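Long-range contacts in cytosine-specific methyltransferase (Escherichia coli O157:H7 EDL933, PDB 3G7U), which probably transfers a methyl group from S-adenosyl-L-methionine to carbon 5 of cytosine in DNA: residues Asp73-Gly78 against Leu110-Phe115; Asp142-Asp147 against Val170-Lys175; Pro159-Arg164 against Asn288-Thr293; Gly199-Ile204 against Ser214-Lys219; Gly254-Leu259 against Ile319-Ala324. All coordinates share one frame; numbering follows the deposited sequence.

Contact 1 (Asp73-Gly78 against Leu110-Phe115); sequences DGIIGG and LQPLFF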
# COMPACT_ATOMS: atom_id res chain seq x y z
N ASP A 73 5.45 -19.88 1.09
CA ASP A 73 6.68 -19.46 1.71
C ASP A 73 6.46 -18.27 2.62
O ASP A 73 7.04 -18.19 3.70
CB ASP A 73 7.73 -19.20 0.65
CG ASP A 73 7.96 -20.43 -0.19
OD1 ASP A 73 8.29 -21.48 0.41
OD2 ASP A 73 7.75 -20.37 -1.42
N GLY A 74 5.55 -17.38 2.23
CA GLY A 74 5.26 -16.24 3.12
C GLY A 74 3.78 -15.95 3.23
O GLY A 74 3.08 -16.09 2.25
N ILE A 75 3.30 -15.60 4.43
CA ILE A 75 1.95 -15.03 4.57
C ILE A 75 2.13 -13.54 4.97
O ILE A 75 2.78 -13.26 6.00
CB ILE A 75 1.14 -15.78 5.61
CG1 ILE A 75 0.74 -17.14 5.01
CG2 ILE A 75 -0.17 -15.05 5.99
CD1 ILE A 75 0.20 -18.07 6.07
N ILE A 76 1.62 -12.64 4.13
CA ILE A 76 1.75 -11.20 4.40
C ILE A 76 0.35 -10.62 4.49
O ILE A 76 -0.61 -11.21 3.98
CB ILE A 76 2.64 -10.50 3.35
CG1 ILE A 76 1.93 -10.42 2.00
CG2 ILE A 76 4.04 -11.25 3.23
CD1 ILE A 76 2.76 -9.82 0.85
N GLY A 77 0.18 -9.51 5.19
CA GLY A 77 -1.14 -8.92 5.13
C GLY A 77 -1.32 -7.81 6.14
O GLY A 77 -0.39 -7.49 6.89
N GLY A 78 -2.53 -7.29 6.20
CA GLY A 78 -2.90 -6.27 7.20
C GLY A 78 -4.02 -6.73 8.12
O GLY A 78 -5.16 -6.40 7.88
N LEU A 110 -0.73 -22.80 8.55
CA LEU A 110 -0.03 -22.98 7.29
C LEU A 110 1.48 -23.12 7.39
O LEU A 110 2.11 -23.61 6.45
CB LEU A 110 -0.37 -21.88 6.28
CG LEU A 110 -1.78 -21.96 5.65
CD1 LEU A 110 -2.20 -20.63 5.00
CD2 LEU A 110 -1.79 -23.09 4.60
N GLN A 111 2.04 -22.68 8.51
CA GLN A 111 3.50 -22.76 8.72
C GLN A 111 4.37 -22.21 7.57
O GLN A 111 5.24 -22.92 7.07
CB GLN A 111 3.93 -24.22 9.08
CG GLN A 111 3.28 -24.74 10.36
CD GLN A 111 3.95 -24.18 11.60
OE1 GLN A 111 5.17 -24.21 11.70
NE2 GLN A 111 3.16 -23.66 12.54
N PRO A 112 4.18 -20.93 7.16
CA PRO A 112 5.05 -20.41 6.13
C PRO A 112 6.49 -20.21 6.66
O PRO A 112 6.67 -20.18 7.88
CB PRO A 112 4.45 -19.02 5.86
CG PRO A 112 3.79 -18.64 7.16
CD PRO A 112 3.18 -19.94 7.60
N LEU A 113 7.44 -20.02 5.75
CA LEU A 113 8.82 -19.67 6.14
C LEU A 113 8.84 -18.34 6.91
O LEU A 113 9.63 -18.17 7.81
CB LEU A 113 9.72 -19.56 4.91
CG LEU A 113 9.84 -20.86 4.09
CD1 LEU A 113 10.79 -20.67 2.93
CD2 LEU A 113 10.21 -22.09 4.97
N PHE A 114 7.94 -17.43 6.56
CA PHE A 114 7.87 -16.16 7.31
C PHE A 114 6.45 -15.59 7.30
O PHE A 114 5.60 -15.99 6.48
CB PHE A 114 8.88 -15.17 6.71
CG PHE A 114 8.43 -14.50 5.44
CD1 PHE A 114 7.77 -13.27 5.49
CD2 PHE A 114 8.69 -15.06 4.19
CE1 PHE A 114 7.34 -12.64 4.33
CE2 PHE A 114 8.28 -14.43 3.01
CZ PHE A 114 7.62 -13.22 3.07
N PHE A 115 6.17 -14.68 8.24
CA PHE A 115 4.97 -13.85 8.13
C PHE A 115 5.38 -12.38 8.22
O PHE A 115 6.42 -12.05 8.82
CB PHE A 115 3.91 -14.19 9.17
CG PHE A 115 4.29 -13.88 10.59
CD1 PHE A 115 4.06 -12.60 11.15
CD2 PHE A 115 4.83 -14.87 11.41
CE1 PHE A 115 4.37 -12.33 12.45
CE2 PHE A 115 5.14 -14.60 12.72
CZ PHE A 115 4.93 -13.32 13.25

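Contact 2 (Asp142-Asp147 against Val170-Lys175); sequences DYDILD and VKKSLK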
# COMPACT_ATOMS: atom_id res chain seq x y z
N ASP A 142 6.92 -21.69 16.94
CA ASP A 142 7.55 -22.05 15.68
C ASP A 142 8.32 -20.93 15.00
O ASP A 142 9.05 -21.15 14.03
CB ASP A 142 6.46 -22.58 14.74
CG ASP A 142 5.74 -23.80 15.31
OD1 ASP A 142 6.43 -24.81 15.59
OD2 ASP A 142 4.51 -23.73 15.48
N TYR A 143 8.15 -19.70 15.51
CA TYR A 143 8.76 -18.52 14.85
C TYR A 143 9.68 -17.70 15.76
O TYR A 143 9.39 -17.50 16.93
CB TYR A 143 7.63 -17.59 14.31
CG TYR A 143 6.92 -18.26 13.14
CD1 TYR A 143 7.42 -18.13 11.86
CD2 TYR A 143 5.81 -19.09 13.35
CE1 TYR A 143 6.84 -18.80 10.77
CE2 TYR A 143 5.20 -19.74 12.28
CZ TYR A 143 5.73 -19.60 11.02
OH TYR A 143 5.16 -20.27 9.98
N ASP A 144 10.76 -17.21 15.17
CA ASP A 144 11.55 -16.11 15.74
C ASP A 144 10.82 -14.81 15.39
O ASP A 144 10.78 -14.42 14.24
CB ASP A 144 12.94 -16.12 15.10
CG ASP A 144 13.81 -17.29 15.58
OD1 ASP A 144 13.65 -17.72 16.75
OD2 ASP A 144 14.64 -17.79 14.78
N ILE A 145 10.23 -14.19 16.40
CA ILE A 145 9.37 -13.01 16.23
C ILE A 145 10.25 -11.78 16.48
O ILE A 145 10.92 -11.71 17.51
CB ILE A 145 8.16 -13.08 17.17
CG1 ILE A 145 7.31 -14.31 16.84
CG2 ILE A 145 7.29 -11.82 17.03
CD1 ILE A 145 6.23 -14.57 17.86
N LEU A 146 10.31 -10.87 15.52
CA LEU A 146 11.15 -9.70 15.66
C LEU A 146 10.38 -8.69 16.46
O LEU A 146 9.13 -8.70 16.52
CB LEU A 146 11.54 -9.10 14.32
CG LEU A 146 12.26 -9.97 13.27
CD1 LEU A 146 12.77 -9.11 12.14
CD2 LEU A 146 13.40 -10.72 13.93
N ASP A 147 11.11 -7.81 17.13
CA ASP A 147 10.45 -6.69 17.80
C ASP A 147 9.78 -5.80 16.73
O ASP A 147 10.19 -5.81 15.58
CB ASP A 147 11.44 -5.91 18.66
CG ASP A 147 11.60 -6.49 20.08
OD1 ASP A 147 10.64 -7.08 20.66
OD2 ASP A 147 12.70 -6.32 20.62
N VAL A 170 10.00 -15.35 11.56
CA VAL A 170 10.65 -16.25 10.62
C VAL A 170 10.75 -17.61 11.28
O VAL A 170 10.90 -17.72 12.48
CB VAL A 170 12.07 -15.80 10.15
CG1 VAL A 170 12.00 -14.57 9.23
CG2 VAL A 170 13.01 -15.60 11.33
N LYS A 171 10.56 -18.65 10.48
CA LYS A 171 10.49 -20.01 11.01
C LYS A 171 11.82 -20.32 11.70
O LYS A 171 12.90 -20.10 11.10
CB LYS A 171 10.25 -21.00 9.86
CG LYS A 171 9.19 -22.03 10.14
CD LYS A 171 9.12 -22.95 8.93
CE LYS A 171 7.90 -23.85 8.97
NZ LYS A 171 7.69 -24.48 10.32
N LYS A 172 11.71 -20.78 12.93
CA LYS A 172 12.87 -21.19 13.74
C LYS A 172 13.77 -22.20 13.04
O LYS A 172 15.01 -22.09 13.09
CB LYS A 172 12.41 -21.75 15.07
CG LYS A 172 12.22 -20.70 16.08
CD LYS A 172 11.47 -21.24 17.24
CE LYS A 172 11.43 -20.21 18.31
NZ LYS A 172 10.50 -20.68 19.34
N SER A 173 13.15 -23.14 12.34
CA SER A 173 13.85 -24.18 11.57
C SER A 173 14.86 -23.63 10.57
O SER A 173 15.77 -24.34 10.14
CB SER A 173 12.82 -25.07 10.87
OG SER A 173 12.48 -24.59 9.57
N LEU A 174 14.71 -22.36 10.19
CA LEU A 174 15.59 -21.79 9.18
C LEU A 174 16.93 -21.34 9.75
O LEU A 174 17.90 -21.13 8.98
CB LEU A 174 14.91 -20.60 8.49
CG LEU A 174 13.75 -20.92 7.53
CD1 LEU A 174 12.99 -19.65 7.22
CD2 LEU A 174 14.26 -21.58 6.26
N LYS A 175 16.96 -21.17 11.07
CA LYS A 175 18.14 -20.71 11.83
C LYS A 175 18.79 -19.51 11.15
O LYS A 175 19.95 -19.58 10.72
CB LYS A 175 19.18 -21.82 11.99
CG LYS A 175 18.65 -23.19 12.36
CD LYS A 175 19.69 -24.23 11.96
CE LYS A 175 19.36 -25.60 12.53
NZ LYS A 175 19.04 -25.57 13.98
O HOH W 1 10.13 -23.86 13.29
O HOH W 2 15.22 -18.61 11.86
O HOH W 3 15.99 -20.59 15.13

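Contact 3 (Pro159-Arg164 against Asn288-Thr293); sequences PTIRTR and NGFCPT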
# COMPACT_ATOMS: atom_id res chain seq x y z
N PRO A 159 6.80 9.91 -0.74
CA PRO A 159 6.56 11.33 -0.49
C PRO A 159 5.59 11.60 0.62
O PRO A 159 4.92 12.55 0.54
CB PRO A 159 5.95 11.81 -1.79
CG PRO A 159 6.29 10.85 -2.77
CD PRO A 159 6.39 9.55 -2.10
N THR A 160 5.47 10.74 1.59
CA THR A 160 4.50 10.91 2.63
C THR A 160 5.10 10.53 3.96
O THR A 160 5.94 9.69 4.00
CB THR A 160 3.27 10.05 2.37
OG1 THR A 160 2.35 10.15 3.43
CG2 THR A 160 3.64 8.65 2.23
N ILE A 161 4.66 11.18 5.02
CA ILE A 161 5.27 10.94 6.33
C ILE A 161 4.48 9.94 7.17
O ILE A 161 4.71 9.85 8.38
CB ILE A 161 5.51 12.27 7.16
CG1 ILE A 161 4.21 13.06 7.35
CG2 ILE A 161 6.56 13.12 6.51
CD1 ILE A 161 4.16 13.91 8.60
N ARG A 162 3.56 9.18 6.57
CA ARG A 162 2.72 8.26 7.34
C ARG A 162 3.56 7.20 8.06
O ARG A 162 4.57 6.74 7.52
CB ARG A 162 1.62 7.64 6.46
CG ARG A 162 2.06 6.67 5.35
CD ARG A 162 0.91 5.70 5.01
NE ARG A 162 -0.12 6.32 4.17
CZ ARG A 162 -1.40 5.95 4.14
NH1 ARG A 162 -2.25 6.58 3.33
NH2 ARG A 162 -1.85 4.96 4.91
N THR A 163 3.16 6.82 9.26
CA THR A 163 3.89 5.79 9.99
C THR A 163 3.11 4.48 9.97
O THR A 163 1.89 4.47 9.85
CB THR A 163 4.23 6.20 11.44
OG1 THR A 163 3.02 6.47 12.14
CG2 THR A 163 5.09 7.45 11.48
N ARG A 164 3.84 3.37 10.09
CA ARG A 164 3.28 2.02 9.94
C ARG A 164 4.07 1.10 10.86
O ARG A 164 5.26 1.28 10.96
CB ARG A 164 3.55 1.53 8.51
CG ARG A 164 2.50 0.60 7.93
CD ARG A 164 1.37 1.40 7.30
NE ARG A 164 0.17 0.58 7.10
CZ ARG A 164 -0.94 1.03 6.53
NH1 ARG A 164 -1.98 0.22 6.38
NH2 ARG A 164 -1.03 2.28 6.11
N ASN A 288 7.97 21.64 -0.71
CA ASN A 288 9.27 21.17 -0.21
C ASN A 288 9.12 20.30 1.04
O ASN A 288 10.11 19.98 1.70
CB ASN A 288 10.19 22.37 0.06
CG ASN A 288 10.50 23.16 -1.21
OD1 ASN A 288 10.97 22.62 -2.22
ND2 ASN A 288 10.25 24.46 -1.15
N GLY A 289 7.89 19.93 1.35
CA GLY A 289 7.58 19.05 2.47
C GLY A 289 7.06 17.73 1.93
O GLY A 289 7.31 17.40 0.79
N PHE A 290 6.34 16.98 2.76
CA PHE A 290 5.78 15.69 2.38
C PHE A 290 4.29 15.69 2.64
O PHE A 290 3.74 16.55 3.37
CB PHE A 290 6.43 14.57 3.21
CG PHE A 290 7.93 14.57 3.16
CD1 PHE A 290 8.61 13.99 2.10
CD2 PHE A 290 8.67 15.17 4.19
CE1 PHE A 290 10.01 14.00 2.03
CE2 PHE A 290 10.09 15.19 4.13
CZ PHE A 290 10.75 14.59 3.06
N CYS A 291 3.60 14.70 2.08
CA CYS A 291 2.17 14.59 2.24
C CYS A 291 1.90 14.06 3.65
O CYS A 291 2.47 13.05 4.04
CB CYS A 291 1.61 13.66 1.16
SG CYS A 291 -0.18 13.50 1.16
N PRO A 292 1.04 14.74 4.43
CA PRO A 292 0.72 14.20 5.77
C PRO A 292 -0.05 12.87 5.65
O PRO A 292 -0.33 12.43 4.53
CB PRO A 292 -0.17 15.28 6.40
CG PRO A 292 -0.21 16.42 5.48
CD PRO A 292 0.30 15.98 4.13
N THR A 293 -0.37 12.22 6.76
CA THR A 293 -1.13 10.96 6.68
C THR A 293 -2.45 11.07 5.85
O THR A 293 -3.37 11.80 6.24
CB THR A 293 -1.43 10.36 8.08
OG1 THR A 293 -0.23 10.39 8.88
CG2 THR A 293 -1.94 8.90 7.97

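Contact 4 (Gly199-Ile204 against Ser214-Lys219); sequences GLPDII and SWRTIK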
# COMPACT_ATOMS: atom_id res chain seq x y z
N GLY A 199 5.40 17.17 -13.63
CA GLY A 199 5.04 16.79 -15.02
C GLY A 199 3.59 16.40 -15.26
O GLY A 199 3.19 16.09 -16.38
N LEU A 200 2.78 16.44 -14.20
CA LEU A 200 1.36 16.17 -14.32
C LEU A 200 0.65 17.38 -14.96
O LEU A 200 1.16 18.51 -14.87
CB LEU A 200 0.77 15.85 -12.93
CG LEU A 200 1.14 14.50 -12.27
CD1 LEU A 200 0.73 14.49 -10.81
CD2 LEU A 200 0.48 13.30 -12.98
N PRO A 201 -0.53 17.15 -15.58
CA PRO A 201 -1.22 18.29 -16.21
C PRO A 201 -1.64 19.41 -15.25
O PRO A 201 -2.14 19.15 -14.16
CB PRO A 201 -2.44 17.66 -16.89
CG PRO A 201 -2.61 16.30 -16.28
CD PRO A 201 -1.21 15.86 -15.83
N ASP A 202 -1.43 20.67 -15.68
CA ASP A 202 -1.88 21.82 -14.89
C ASP A 202 -3.36 22.11 -15.05
O ASP A 202 -3.97 22.77 -14.19
CB ASP A 202 -1.09 23.08 -15.28
CG ASP A 202 0.27 23.15 -14.60
OD1 ASP A 202 0.36 22.88 -13.38
OD2 ASP A 202 1.26 23.46 -15.31
N ILE A 203 -3.92 21.67 -16.18
CA ILE A 203 -5.35 21.81 -16.46
C ILE A 203 -6.00 20.44 -16.42
O ILE A 203 -5.63 19.56 -17.21
CB ILE A 203 -5.62 22.44 -17.84
CG1 ILE A 203 -4.89 23.78 -18.04
CG2 ILE A 203 -7.14 22.57 -18.09
CD1 ILE A 203 -5.26 24.85 -17.07
N ILE A 204 -6.98 20.26 -15.54
CA ILE A 204 -7.59 18.92 -15.46
C ILE A 204 -9.11 19.03 -15.52
O ILE A 204 -9.66 20.10 -15.35
CB ILE A 204 -7.19 18.19 -14.13
CG1 ILE A 204 -7.52 19.10 -12.93
CG2 ILE A 204 -5.72 17.75 -14.16
CD1 ILE A 204 -7.16 18.49 -11.65
N SER A 214 -9.90 9.26 -16.73
CA SER A 214 -9.37 10.57 -17.05
C SER A 214 -7.94 10.39 -17.54
O SER A 214 -6.98 10.80 -16.86
CB SER A 214 -9.37 11.45 -15.80
OG SER A 214 -9.05 12.78 -16.15
N TRP A 215 -7.81 9.78 -18.71
CA TRP A 215 -6.48 9.50 -19.27
C TRP A 215 -5.87 10.82 -19.77
O TRP A 215 -6.52 11.55 -20.52
CB TRP A 215 -6.56 8.54 -20.45
CG TRP A 215 -7.03 7.14 -20.19
CD1 TRP A 215 -8.25 6.62 -20.50
CD2 TRP A 215 -6.26 6.08 -19.61
NE1 TRP A 215 -8.30 5.28 -20.13
CE2 TRP A 215 -7.10 4.93 -19.58
CE3 TRP A 215 -4.96 5.98 -19.10
CZ2 TRP A 215 -6.67 3.70 -19.05
CZ3 TRP A 215 -4.51 4.75 -18.58
CH2 TRP A 215 -5.37 3.63 -18.56
N ARG A 216 -4.63 11.11 -19.38
CA ARG A 216 -4.00 12.38 -19.71
C ARG A 216 -2.52 12.19 -19.99
O ARG A 216 -1.86 11.36 -19.36
CB ARG A 216 -4.15 13.36 -18.54
CG ARG A 216 -5.55 13.93 -18.34
CD ARG A 216 -6.09 14.65 -19.61
NE ARG A 216 -5.26 15.82 -19.92
CZ ARG A 216 -5.27 16.96 -19.27
NH1 ARG A 216 -6.08 17.14 -18.22
NH2 ARG A 216 -4.47 17.93 -19.67
N THR A 217 -2.00 13.01 -20.91
CA THR A 217 -0.59 13.05 -21.22
C THR A 217 0.22 13.74 -20.14
O THR A 217 -0.19 14.80 -19.61
CB THR A 217 -0.37 13.77 -22.60
OG1 THR A 217 -0.98 13.00 -23.62
CG2 THR A 217 1.13 13.96 -22.91
N ILE A 218 1.33 13.10 -19.76
CA ILE A 218 2.26 13.68 -18.80
C ILE A 218 3.65 13.89 -19.43
O ILE A 218 3.96 13.34 -20.49
CB ILE A 218 2.43 12.77 -17.57
CG1 ILE A 218 2.89 11.38 -18.01
CG2 ILE A 218 1.10 12.66 -16.80
CD1 ILE A 218 3.59 10.58 -16.92
N LYS A 219 4.46 14.67 -18.75
CA LYS A 219 5.88 14.76 -19.09
C LYS A 219 6.60 13.71 -18.28
O LYS A 219 6.44 13.64 -17.05
CB LYS A 219 6.43 16.13 -18.71
CG LYS A 219 5.85 17.25 -19.50
CD LYS A 219 6.46 18.57 -19.04
CE LYS A 219 5.80 19.73 -19.75
NZ LYS A 219 5.54 19.38 -21.18
O HOH W 4 1.22 17.16 -18.65

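Contact 5 (Gly254-Leu259 against Ile319-Ala324); sequences GCTGTL and ITPREA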
# COMPACT_ATOMS: atom_id res chain seq x y z
N GLY A 254 -6.45 8.69 -13.95
CA GLY A 254 -6.70 9.27 -12.63
C GLY A 254 -6.47 10.75 -12.50
O GLY A 254 -6.41 11.26 -11.38
N CYS A 255 -6.36 11.46 -13.62
CA CYS A 255 -6.11 12.89 -13.56
C CYS A 255 -7.45 13.64 -13.59
O CYS A 255 -7.73 14.40 -14.50
CB CYS A 255 -5.19 13.34 -14.70
SG CYS A 255 -3.56 12.54 -14.62
N THR A 256 -8.30 13.37 -12.61
CA THR A 256 -9.63 13.94 -12.57
C THR A 256 -9.76 14.87 -11.38
O THR A 256 -9.43 14.52 -10.24
CB THR A 256 -10.75 12.84 -12.58
OG1 THR A 256 -11.92 13.27 -11.86
CG2 THR A 256 -10.27 11.55 -12.05
N GLY A 257 -10.22 16.08 -11.67
CA GLY A 257 -10.37 17.06 -10.62
C GLY A 257 -11.75 17.07 -10.02
O GLY A 257 -12.62 16.33 -10.45
N THR A 258 -11.93 17.90 -9.00
CA THR A 258 -13.21 18.10 -8.34
C THR A 258 -13.64 19.54 -8.63
O THR A 258 -12.83 20.47 -8.57
CB THR A 258 -13.05 17.85 -6.84
OG1 THR A 258 -12.70 16.49 -6.62
CG2 THR A 258 -14.37 18.15 -6.07
N LEU A 259 -14.90 19.72 -9.00
CA LEU A 259 -15.43 21.06 -9.16
C LEU A 259 -15.69 21.77 -7.80
O LEU A 259 -16.49 21.27 -7.00
CB LEU A 259 -16.71 20.99 -9.98
CG LEU A 259 -17.39 22.29 -10.34
CD1 LEU A 259 -16.51 23.13 -11.25
CD2 LEU A 259 -18.76 21.96 -11.00
N ILE A 319 -6.30 17.68 -4.35
CA ILE A 319 -5.48 16.89 -5.27
C ILE A 319 -6.34 15.84 -6.01
O ILE A 319 -7.43 15.51 -5.53
CB ILE A 319 -4.26 16.22 -4.52
CG1 ILE A 319 -4.75 15.27 -3.41
CG2 ILE A 319 -3.27 17.35 -4.01
CD1 ILE A 319 -3.58 14.49 -2.73
N THR A 320 -5.83 15.30 -7.11
CA THR A 320 -6.50 14.30 -7.89
C THR A 320 -6.14 12.92 -7.34
O THR A 320 -5.17 12.77 -6.59
CB THR A 320 -6.06 14.33 -9.36
OG1 THR A 320 -4.68 13.98 -9.41
CG2 THR A 320 -6.25 15.70 -9.96
N PRO A 321 -6.94 11.91 -7.68
CA PRO A 321 -6.52 10.55 -7.27
C PRO A 321 -5.11 10.19 -7.74
O PRO A 321 -4.36 9.53 -7.01
CB PRO A 321 -7.56 9.65 -7.98
CG PRO A 321 -8.76 10.48 -8.07
CD PRO A 321 -8.28 11.92 -8.30
N ARG A 322 -4.74 10.59 -8.95
CA ARG A 322 -3.40 10.22 -9.42
C ARG A 322 -2.32 10.93 -8.60
O ARG A 322 -1.29 10.35 -8.29
CB ARG A 322 -3.21 10.49 -10.92
CG ARG A 322 -1.80 10.17 -11.50
CD ARG A 322 -1.32 8.74 -11.27
NE ARG A 322 -2.16 7.76 -11.94
CZ ARG A 322 -2.16 6.46 -11.68
NH1 ARG A 322 -1.30 5.95 -10.78
NH2 ARG A 322 -2.97 5.64 -12.35
N GLU A 323 -2.59 12.17 -8.20
CA GLU A 323 -1.65 12.89 -7.33
C GLU A 323 -1.51 12.22 -5.98
O GLU A 323 -0.39 12.07 -5.49
CB GLU A 323 -2.08 14.36 -7.17
CG GLU A 323 -1.84 15.15 -8.49
CD GLU A 323 -2.54 16.51 -8.57
OE1 GLU A 323 -3.42 16.82 -7.74
OE2 GLU A 323 -2.22 17.29 -9.52
N ALA A 324 -2.63 11.81 -5.38
CA ALA A 324 -2.59 11.06 -4.15
C ALA A 324 -1.81 9.74 -4.29
O ALA A 324 -1.03 9.37 -3.38
CB ALA A 324 -4.00 10.78 -3.67
O HOH W 5 -10.18 14.82 -5.71

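Contact 1 (Asp73-Gly78 against Leu110-Phe115)
Two backbone hydrogen bonds join Asp73-Gly78 to Leu110-Phe115. Phe114 N donates to Asp73 O at 3.1 Å, and Ile75 N donates to Phe114 O with an N-H...O angle of 160°. Weaker CA-H...O contacts lie between them and beyond: Gly74 CA approaches Phe114 O, and Phe115 CA lies 3.1 Å from Ile75 O. This is the pairing of parallel strands 74-77 and 114-119, central strands of the Rossmann-like sheet of class I methyltransferases; helix 94-110 makes the crossover between them, a beta-alpha-beta unit. The aromatic contact falls on the face carrying Phe114 and Ile76. CG of Phe114 is set between its own backbone N and carbonyl carbon (chi1 79°). The ring lies directly against Gly74, whose CA sits over one face, 3.8 Å from the centroid, in a CH-pi contact displaced toward the rim. Ile76 CG2 touches Phe114 CE1 at 3.7 Å, and Leu360, Leu363 and Leu367 of helix 353-367 also pack on the ring. Apolar packing on the other side of the sheet centres on Ile75, whose CD1 meets Leu110 CD1 at 3.7 Å, the two side chains crossing at about a right angle, and also rests on Pro112 CG. At the strand entrance Leu113 runs alongside Asp73, whose OD2 is taken by Asn4 N.

Contact 2 (Asp142-Asp147 against Val170-Lys175)
Asp142 O is gripped by two groups: Lys172 N donates to it at 2.9 Å in a nearly straight bond (174°), and water 1 donates to it while accepting from Ser173 N. Two residues on, Asp144 and Val170 form an antiparallel hydrogen-bonded pair. Asp144 N gives the shorter bond, 2.7 Å to Val170 O, and Val170 N returns one to Asp144 O. Between these lies the non-hydrogen-bonded pair of Tyr143 and Lys171. The segments lie at the open end of the beta hairpin of strands 143-152 and 163-171, with 143-152 at the edge of the main sheet; beyond Lys171 the chain leaves the strand in a 3-10 turn. Lys172 lies across the Asp144 side chain. Its chain is extended beyond CG, and Lys172 CG touches Asp144 OD1 at 3.4 Å, yet the ammonium goes on to Ser140 O; Lys172 NZ stays 5.0 Å from Asp144 OD1, so any attraction is at a distance. Asp144 OD2 instead accepts from two waters, one bridging to Lys171 O and the other to Lys172 O, which ties the carboxylate through solvent to the strand end and the turn that follows. On the Tyr143 side, ring atom CD1 lies 3.5 Å from Lys171 N, and CE1 approaches Lys171 CG. The Tyr143 hydroxyl bonds to Pro112 O, and Lys171 NZ to Gln111 OE1.

Contact 3 (Pro159-Arg164 against Asn288-Thr293)
A single backbone bridge, Thr160 with Cys291, ties the chain leading into strand 163-171 to the long loop between helices 262-269 and 321-328. The two runs travel in similar directions, 31° apart. Cys291 uses both of its backbone polar atoms: its N donates to Pro159 O at 3.0 Å, and its O accepts twice. Ile161 N meets that oxygen almost along the C=O axis, whereas the hydroxyl of Thr160 comes from above the carbonyl plane, with OG1 3.0 Å from Cys291 O. Thr160 OG1 stands anti to its own backbone N (chi1 176°), which puts the hydroxyl on the same oxygen that Ile161 N uses. Ile161 CG2 touches Phe290 CB at 3.6 Å, the side chains roughly perpendicular, while the carbonyl carbon of Pro159 lies near the ring plane at the edge of Phe290. Farther along, Arg162 CB only approaches Thr293 CG2, at 4.1 Å, and Thr293 is poorly ordered. In the conformer given, Arg162 NH2 bonds to Gly348 O at the end of helix 340-348. Pro159 and Cys291 both pack on Leu327 of helix 321-328, and Arg162 pairs through its backbone with Ala153, just past strand 143-152.

Contact 4 (Gly199-Ile204 against Ser214-Lys219)
The close-fitting part of the contact is the grip of Arg216 on Ile203 O. Arg216 NH1 donates to Ile203 O at 2.7 Å, with the oxygen in the guanidinium plane and the nitrogen in the carbonyl plane; Arg216 NH2 adds a weak bond to Ile203 O at 3.2 Å. The arginine chain is bent at chi2 and chi3. Pro201 CB lies over one face of the guanidinium, 3.5 Å from Arg216 NH2, and Ile204 CA comes to the edge of the same group, near its plane. The positive group is thus held by a carbonyl on its rim and a proline on a face. At the other end Lys219 N donates to Gly199 O at 3.0 Å (172°). Gly199 has positive phi, which favours glycine, and its CA lies 4.0 Å from Lys219 CB.

Between these two fastenings the fit is looser. The side chains of Leu200 and Ile218 lie side by side, Leu200 CD2 3.9 Å from Ile218 CG2. Beside them solvent enters: water 4 donates to both Gly199 O and Thr217 O, spanning two carbonyls. Behind this layer, Leu200 and Ile218 both pack on Arg326 of helix 321-328. The arrangement is a loop laid against a short edge strand: 216-217 pairs antiparallel with 251-252, and the 199-204 loop lies beside it at the surface before entering strand 205-207.

Contact 5 (Gly254-Leu259 against Ile319-Ala324)
One backbone hydrogen bond spans the contact, Arg322 N to Gly254 O at 3.0 Å, with the donor well above the carbonyl plane. It joins the segment carrying strand 256-258 to the first turn of helix 321-328, which Thr320 opens as N-cap. A capping box closes that end: Glu323 N donates to Thr320 OG1 at 3.0 Å, and Thr320 N donates to Glu323 OE1, which also holds a salt bridge to Arg317. Thr320 OG1 lies between its backbone N and carbonyl carbon (chi1 65°), where it meets Glu323 N; the methyl CG2 of Thr320 instead contacts Thr256 O at 3.4 Å. Pro321 CD also lies 3.4 Å from Thr256 O, and both residues border Gly254 O. Gly254 has positive phi, and Arg322 CB lies 3.3 Å from Gly254 O. The Arg322 guanidinium bonds to Ser253 O through NE and to Phe334 O through NH2. Cys255 is the centre of an inverse gamma turn. Lys340 of helix 340-348 bonds to Thr256 OG1. Farther along the strand, water 5 donates to Ile319 O at 2.8 Å and lies 3.2 Å from Thr258 OG1.

Contacts 1 and 2 are adjoining parts of the main sheet, their centres about 11 Å apart. Strand 114-119 of contact 1 neighbours strand 163-171 of contact 2, and they meet through Leu113 O and Lys171 N, 2.9 Å apart. Contact 3 takes the other end of strand 163-171, with its centre about 32 Å from that of contact 2. Contacts 4 and 5 lie on the far side of the chain's centre from contacts 1 and 2. Their own centres are about 10 Å apart, and they touch where Ser214 OG approaches Cys255 O at 2.7 Å and Ile204 CD1 packs on Thr320 CG2. All five lie away from the predicted catalytic Cys81; a glycerol, probably from the crystallisation liquor, sits about 4 Å from the Phe115 side chain.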